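Local coordinates for extracellular solute-binding protein (Conexibacter woesei, PDB 4P98), which probably captures a small solute, perhaps a nucleoside as in PnrA-like relatives, at the cell surface and delivers it to an ABC transporter, at residues P116-T122 / F264-V270. Numbering follows the deposited sequence.
Sequences PNVDGWT and FGRRFDV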
loop_
_atom_site.group_PDB
_atom_site.type_symbol
_atom_site.label_atom_id
_atom_site.label_comp_id
_atom_site.label_asym_id
_atom_site.label_seq_id
_atom_site.Cartn_x
_atom_site.Cartn_y
_atom_site.Cartn_z
ATOM N N PRO A 116 -12.083 11.436 20.999
ATOM C CA PRO A 116 -11.658 12.806 20.677
ATOM C C PRO A 116 -10.168 12.973 20.428
ATOM O O PRO A 116 -9.760 13.977 19.855
ATOM C CB PRO A 116 -12.053 13.613 21.923
ATOM C CG PRO A 116 -13.078 12.783 22.622
ATOM C CD PRO A 116 -12.700 11.359 22.338
ATOM N N ASN A 117 -9.359 12.018 20.883
ATOM C CA ASN A 117 -7.917 12.097 20.729
ATOM C C ASN A 117 -7.331 11.114 19.723
ATOM O O ASN A 117 -6.127 10.846 19.756
ATOM C CB ASN A 117 -7.209 11.948 22.091
ATOM C CG ASN A 117 -7.483 10.612 22.772
ATOM O OD1 ASN A 117 -8.500 9.959 22.518
ATOM N ND2 ASN A 117 -6.589 10.222 23.683
ATOM N N VAL A 118 -8.161 10.606 18.811
ATOM C CA VAL A 118 -7.685 9.683 17.796
ATOM C C VAL A 118 -8.031 10.197 16.400
ATOM O O VAL A 118 -9.158 10.607 16.159
ATOM C CB VAL A 118 -8.299 8.269 17.976
ATOM C CG1 VAL A 118 -7.649 7.289 17.018
ATOM C CG2 VAL A 118 -8.166 7.794 19.426
ATOM N N ASP A 119 -7.045 10.195 15.508
ATOM C CA ASP A 119 -7.262 10.388 14.071
ATOM C C ASP A 119 -7.256 9.011 13.392
ATOM O O ASP A 119 -6.492 8.109 13.772
ATOM C CB ASP A 119 -6.141 11.249 13.455
ATOM C CG ASP A 119 -6.240 12.741 13.784
ATOM O OD1 ASP A 119 -7.204 13.197 14.448
ATOM O OD2 ASP A 119 -5.318 13.477 13.333
ATOM N N GLY A 120 -8.099 8.847 12.378
ATOM C CA GLY A 120 -8.185 7.604 11.632
ATOM C C GLY A 120 -7.927 7.765 10.146
ATOM O O GLY A 120 -8.036 8.871 9.595
ATOM N N TRP A 121 -7.574 6.664 9.487
ATOM C CA TRP A 121 -7.452 6.674 8.036
ATOM C C TRP A 121 -7.791 5.337 7.406
ATOM O O TRP A 121 -7.833 4.286 8.077
ATOM C CB TRP A 121 -6.069 7.173 7.586
ATOM C CG TRP A 121 -4.919 6.268 7.961
ATOM C CD1 TRP A 121 -4.224 6.267 9.146
ATOM C CD2 TRP A 121 -4.328 5.246 7.147
ATOM N NE1 TRP A 121 -3.241 5.302 9.109
ATOM C CE2 TRP A 121 -3.297 4.655 7.899
ATOM C CE3 TRP A 121 -4.586 4.763 5.855
ATOM C CZ2 TRP A 121 -2.512 3.600 7.402
ATOM C CZ3 TRP A 121 -3.793 3.717 5.359
ATOM C CH2 TRP A 121 -2.770 3.154 6.135
ATOM N N THR A 122 -8.038 5.401 6.106
ATOM C CA THR A 122 -8.401 4.243 5.324
ATOM C C THR A 122 -7.897 4.402 3.879
ATOM O O THR A 122 -7.457 5.486 3.466
ATOM C CB THR A 122 -9.924 4.019 5.343
ATOM O OG1 THR A 122 -10.236 2.745 4.770
ATOM C CG2 THR A 122 -10.642 5.088 4.573
ATOM N N PHE A 264 -5.557 18.410 17.239
ATOM C CA PHE A 264 -5.577 16.976 16.965
ATOM C C PHE A 264 -6.859 16.300 17.407
ATOM O O PHE A 264 -7.402 16.610 18.462
ATOM C CB PHE A 264 -4.376 16.297 17.634
ATOM C CG PHE A 264 -4.133 14.888 17.155
ATOM C CD1 PHE A 264 -4.887 13.828 17.657
ATOM C CD2 PHE A 264 -3.158 14.616 16.207
ATOM C CE1 PHE A 264 -4.681 12.526 17.206
ATOM C CE2 PHE A 264 -2.945 13.319 15.752
ATOM C CZ PHE A 264 -3.707 12.273 16.261
ATOM N N GLY A 265 -7.348 15.379 16.591
ATOM C CA GLY A 265 -8.428 14.483 16.996
ATOM C C GLY A 265 -9.594 14.433 16.019
ATOM O O GLY A 265 -10.017 15.456 15.470
ATOM N N ARG A 266 -10.110 13.230 15.815
ATOM C CA ARG A 266 -11.296 12.977 14.998
ATOM C C ARG A 266 -11.185 13.319 13.512
ATOM O O ARG A 266 -12.185 13.305 12.811
ATOM C CB ARG A 266 -12.553 13.592 15.647
ATOM C CG ARG A 266 -13.034 12.693 16.768
ATOM C CD ARG A 266 -14.117 13.260 17.650
ATOM N NE ARG A 266 -14.574 12.189 18.545
ATOM C CZ ARG A 266 -15.412 12.342 19.567
ATOM N NH1 ARG A 266 -15.748 11.288 20.298
ATOM N NH2 ARG A 266 -15.900 13.531 19.878
ATOM N N ARG A 267 -9.968 13.536 13.025
ATOM C CA ARG A 267 -9.718 13.616 11.592
ATOM C C ARG A 267 -9.892 12.232 10.997
ATOM O O ARG A 267 -9.477 11.225 11.607
ATOM C CB ARG A 267 -8.307 14.125 11.325
ATOM C CG ARG A 267 -8.095 14.705 9.930
ATOM C CD ARG A 267 -8.834 16.042 9.744
ATOM N NE ARG A 267 -8.339 17.103 10.622
ATOM C CZ ARG A 267 -7.251 17.840 10.398
ATOM N NH1 ARG A 267 -6.488 17.632 9.320
ATOM N NH2 ARG A 267 -6.909 18.789 11.274
ATOM N N PHE A 268 -10.542 12.158 9.839
ATOM C CA PHE A 268 -10.603 10.903 9.120
ATOM C C PHE A 268 -10.149 11.093 7.682
ATOM O O PHE A 268 -10.817 11.747 6.880
ATOM C CB PHE A 268 -11.986 10.247 9.177
ATOM C CG PHE A 268 -11.965 8.825 8.735
ATOM C CD1 PHE A 268 -11.398 7.858 9.543
ATOM C CD2 PHE A 268 -12.466 8.445 7.496
ATOM C CE1 PHE A 268 -11.336 6.541 9.135
ATOM C CE2 PHE A 268 -12.413 7.124 7.087
ATOM C CZ PHE A 268 -11.849 6.168 7.905
ATOM N N ASP A 269 -9.005 10.493 7.374
ATOM C CA ASP A 269 -8.350 10.679 6.087
ATOM C C ASP A 269 -8.509 9.465 5.167
ATOM O O ASP A 269 -8.334 8.305 5.588
ATOM C CB ASP A 269 -6.869 10.999 6.328
ATOM C CG ASP A 269 -6.666 12.265 7.141
ATOM O OD1 ASP A 269 -7.281 13.296 6.774
ATOM O OD2 ASP A 269 -5.902 12.243 8.146
ATOM N N VAL A 270 -8.850 9.730 3.912
ATOM C CA VAL A 270 -8.849 8.701 2.899
ATOM C C VAL A 270 -7.574 8.873 2.065
ATOM O O VAL A 270 -7.306 9.953 1.528
ATOM C CB VAL A 270 -10.095 8.782 2.003
ATOM C CG1 VAL A 270 -10.094 7.660 0.986
ATOM C CG2 VAL A 270 -11.362 8.709 2.848
HETATM O O HOH W 1 -5.811 10.341 9.980
#
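Strand 118-122 receives 268-270 as the parallel edge strand of a six-stranded sheet, in a lobe of the periplasmic-binding-protein type. Before the strand, Pro116 O meets Gly265 CA at 3.2 Å; a CB on Gly265 would clash with that carbonyl, so glycine suits the spot. Val118 O then accepts a 2.8 Å hydrogen bond from Arg266 N, while the Val118 side chain turns away, onto helix 84-94. Asp119 is apt because OD1 accepts a hydrogen bond from Arg267 N at 3.1 Å. Gly120 N donates one to Arg267 O and Gly120 O accepts one from Asp269 N, both 2.9 Å; lacking a side chain, Gly120 lets the Phe268 ring lie close. A water bridges Gly120 O and Asp269 OD2. Trp121, its indole on Leu246 and Leu248, suits an apolar face. Thr122 N closes the ladder on Asp269 O at 3.0 Å; its CG2 lies 3.7 Å from Phe268 CE2, its OG1 hydrogen-bonded to Gly106 O. Four of five hydrogen bonds are thus backbone-to-backbone; Asp119 supplies the fifth, just before strand 268-270.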